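PDB 4OBI: uncharacterized protein from Enterococcus faecalis, which is of unknown function but binds zinc through a NusG domain II-type beta domain, part of a probably membrane-tethered protein. Local coordinates for residues Q13-L16 with K21-K24; N47-E50 with R55-V58. All coordinates share one frame; numbering follows the deposited sequence. Where two conformers were deposited one is given.

Contact 1. Residues Q13-L16 with K21-K24; sequences QAVL and KVIK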
# COMPACT_ATOMS: atom_id res chain seq x y z
N GLN A 13 -7.70 2.10 8.49
CA GLN A 13 -7.55 1.00 7.55
C GLN A 13 -6.89 1.52 6.29
O GLN A 13 -7.13 2.67 5.89
CB GLN A 13 -8.92 0.38 7.26
CG GLN A 13 -9.92 1.32 6.59
CD GLN A 13 -11.36 0.86 6.74
OE1 GLN A 13 -11.70 0.08 7.64
NE2 GLN A 13 -12.23 1.36 5.87
N ALA A 14 -6.05 0.69 5.67
CA ALA A 14 -5.39 1.02 4.42
C ALA A 14 -6.11 0.34 3.27
O ALA A 14 -6.40 -0.86 3.34
CB ALA A 14 -3.93 0.60 4.45
N VAL A 15 -6.38 1.09 2.21
CA VAL A 15 -7.10 0.60 1.05
C VAL A 15 -6.15 0.52 -0.14
O VAL A 15 -5.58 1.52 -0.57
CB VAL A 15 -8.28 1.55 0.71
CG1 VAL A 15 -9.04 1.07 -0.51
CG2 VAL A 15 -9.18 1.71 1.93
N LEU A 16 -5.99 -0.69 -0.67
CA LEU A 16 -5.14 -0.95 -1.82
C LEU A 16 -6.00 -1.09 -3.07
O LEU A 16 -6.87 -1.96 -3.13
CB LEU A 16 -4.33 -2.23 -1.59
CG LEU A 16 -3.51 -2.77 -2.77
CD1 LEU A 16 -2.46 -1.77 -3.20
CD2 LEU A 16 -2.87 -4.10 -2.40
N LYS A 21 -9.69 -1.07 -9.10
CA LYS A 21 -10.37 -2.07 -8.30
C LYS A 21 -9.72 -2.11 -6.92
O LYS A 21 -8.49 -2.21 -6.80
CB LYS A 21 -10.27 -3.45 -8.97
CG LYS A 21 -10.89 -3.48 -10.35
CD LYS A 21 -11.00 -4.90 -10.88
CE LYS A 21 -12.20 -5.62 -10.29
NZ LYS A 21 -12.64 -6.75 -11.15
N VAL A 22 -10.54 -2.02 -5.89
CA VAL A 22 -10.04 -2.15 -4.53
C VAL A 22 -9.87 -3.64 -4.27
O VAL A 22 -10.85 -4.39 -4.24
CB VAL A 22 -10.99 -1.52 -3.50
CG1 VAL A 22 -10.47 -1.76 -2.09
CG2 VAL A 22 -11.15 -0.03 -3.77
N ILE A 23 -8.62 -4.08 -4.10
CA ILE A 23 -8.32 -5.51 -4.01
C ILE A 23 -8.11 -5.99 -2.57
O ILE A 23 -8.31 -7.17 -2.29
CB ILE A 23 -7.11 -5.91 -4.89
CG1 ILE A 23 -5.82 -5.26 -4.43
CG2 ILE A 23 -7.38 -5.58 -6.36
CD1 ILE A 23 -4.60 -5.81 -5.13
N LYS A 24 -7.73 -5.09 -1.67
CA LYS A 24 -7.44 -5.45 -0.28
C LYS A 24 -7.67 -4.25 0.65
O LYS A 24 -7.37 -3.11 0.29
CB LYS A 24 -5.97 -5.90 -0.18
CG LYS A 24 -5.66 -6.86 0.95
CD LYS A 24 -6.13 -8.27 0.65
CE LYS A 24 -5.49 -9.28 1.60
NZ LYS A 24 -5.70 -8.93 3.04
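L16 meets both I23 and K24 across the hairpin of strands 12-18 and 21-28, a classic beta bulge: two residues of one strand face a single residue of the other. From L16, CB lies beside K24 O. CG, anti to the backbone N (chi1 172°), then carries the side chain on to I23, meeting its CG1 at 3.8 Å and its CD1. At the tip L16 CD2 rests on I23 CD1 at 3.7 Å, the two side chains crossing at a slant. The backbone of L16 is held on both polar atoms: its N donates almost straight to K24 O over 2.9 Å (N-H...O 171°), and its O accepts from I23 N, also at 2.9 Å. V22 CA adds a CA-H...O contact to that same L16 O. V15 and V22 meet separately through their CG1 methyls, 3.5 Å apart, while V15 also touches T92 and E94 of strand 89-95. L16 packs further on L89, I91, F26 and Y37. The chemistry is thus that of a bulged edge strand: two backbone bonds fix L16 against the irregular I23-K24 pair, and small apolar patches accompany them.

Contact 2. Residues N47-E50 with R55-V58; sequences NLIE and RIRV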
# COMPACT_ATOMS: atom_id res chain seq x y z
N ASN A 47 4.39 -4.95 -6.90
CA ASN A 47 4.62 -4.07 -5.77
C ASN A 47 4.42 -4.92 -4.54
O ASN A 47 3.40 -5.61 -4.42
CB ASN A 47 3.63 -2.93 -5.73
CG ASN A 47 3.63 -2.11 -7.00
OD1 ASN A 47 3.10 -2.54 -8.01
ND2 ASN A 47 4.23 -0.94 -6.94
N LEU A 48 5.38 -4.87 -3.64
CA LEU A 48 5.31 -5.63 -2.40
C LEU A 48 4.89 -4.71 -1.27
O LEU A 48 5.62 -3.79 -0.90
CB LEU A 48 6.65 -6.28 -2.10
CG LEU A 48 6.67 -7.21 -0.89
CD1 LEU A 48 5.77 -8.42 -1.12
CD2 LEU A 48 8.09 -7.64 -0.60
N ILE A 49 3.70 -4.97 -0.72
CA ILE A 49 3.16 -4.18 0.38
C ILE A 49 3.67 -4.78 1.70
O ILE A 49 3.74 -6.01 1.86
CB ILE A 49 1.61 -4.14 0.34
CG1 ILE A 49 1.10 -3.20 -0.77
CG2 ILE A 49 1.03 -3.67 1.66
CD1 ILE A 49 1.50 -3.56 -2.17
N GLU A 50 4.04 -3.91 2.63
CA GLU A 50 4.44 -4.33 3.97
C GLU A 50 3.58 -3.59 4.99
O GLU A 50 3.55 -2.37 5.00
CB GLU A 50 5.91 -4.02 4.21
CG GLU A 50 6.45 -4.60 5.51
CD GLU A 50 7.88 -4.18 5.77
OE1 GLU A 50 8.46 -3.44 4.95
OE2 GLU A 50 8.44 -4.59 6.81
N ARG A 55 1.15 0.88 10.47
CA ARG A 55 1.72 1.59 9.33
C ARG A 55 1.90 0.66 8.14
O ARG A 55 1.98 -0.56 8.28
CB ARG A 55 3.04 2.28 9.70
CG ARG A 55 4.11 1.37 10.25
CD ARG A 55 5.34 2.16 10.66
NE ARG A 55 6.47 1.28 10.94
CZ ARG A 55 7.74 1.66 10.92
NH1 ARG A 55 8.08 2.92 10.64
NH2 ARG A 55 8.68 0.77 11.19
N ILE A 56 1.94 1.25 6.96
CA ILE A 56 1.98 0.50 5.73
C ILE A 56 2.89 1.18 4.71
O ILE A 56 2.98 2.41 4.68
CB ILE A 56 0.56 0.31 5.16
CG1 ILE A 56 0.57 -0.65 3.97
CG2 ILE A 56 -0.07 1.65 4.79
CD1 ILE A 56 -0.81 -1.14 3.58
N ARG A 57 3.56 0.37 3.90
CA ARG A 57 4.38 0.90 2.80
C ARG A 57 4.46 -0.08 1.66
O ARG A 57 4.03 -1.23 1.78
CB ARG A 57 5.80 1.20 3.30
CG ARG A 57 6.63 -0.03 3.68
CD ARG A 57 8.09 0.31 3.92
NE ARG A 57 8.86 -0.84 4.37
CZ ARG A 57 10.13 -0.79 4.76
NH1 ARG A 57 10.81 0.35 4.73
NH2 ARG A 57 10.74 -1.90 5.18
N VAL A 58 4.99 0.39 0.54
CA VAL A 58 5.48 -0.48 -0.52
C VAL A 58 6.96 -0.70 -0.24
O VAL A 58 7.75 0.25 -0.26
CB VAL A 58 5.25 0.11 -1.92
CG1 VAL A 58 5.84 -0.81 -2.98
CG2 VAL A 58 3.77 0.35 -2.16
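E50 sends CG anti to its backbone N (chi1 -172°) and stays extended beyond it, while R57 starts with CG between its N and carbonyl carbon (chi1 68°) and then runs extended to NE; the two side chains therefore run alongside each other with their ends on the same side. The guanidinium turns its NE and NH2 edge to a single carboxylate oxygen. R57 NE reaches E50 OE1 at 2.7 Å, from above the carboxylate plane, and R57 NH2 meets the syn lone pair of the same E50 OE1 at 2.8 Å. OE1 sits in the guanidinium plane, although the carboxylate is tilted 44° from it, so this is a side-on salt bridge converging on one oxygen. E50 OE2 is hydrogen-bonded to H34 NE2, which ties the carboxylate at its second oxygen and probably stabilises its negative charge together with R57.

Between the strands, the backbones of E50 and R57 form an antiparallel hydrogen-bonded pair: E50 N to R57 O is 2.8 Å, and R57 N to E50 O is 3.0 Å. The adjacent pair, I49 with V58, is non-hydrogen-bonded. On their face, I49 CG2 packs on I56 CD1 at 3.7 Å, and V58 CG1 lies 4.1 Å from N47 CB. N47 itself is held by H87 and by the zinc ligand D68.

The hairpin belongs to the three-stranded sheet in which strand 46-52 runs between 34-40 and 55-61. I49, I56 and V58 pack against I91 of strand 89-95, E50 and R57 touch W73, and N47 links this sheet to D68 of helix 67-71.

How the contacts relate
Contact 1 comes wholly before contact 2 along the chain, and their centres lie about 12 Å apart. Each is a hairpin of neighbouring antiparallel strands, but in different sheets: 12-18 with 21-28 at the edge of the four-stranded sheet, and 46-52 with 55-61 in the three-stranded one. The sheets touch, among other places, where A14 CB packs on I56 CD1 at 3.7 Å, and I91 of strand 89-95 touches L16 as well as I49, I56 and V58, giving the two hairpins a shared apolar core. Through N47 and D68 contact 2 ties its sheet to the zinc site (C63, D68, C84), whereas the L16 side chain of contact 1 lies about 11 Å from the metal.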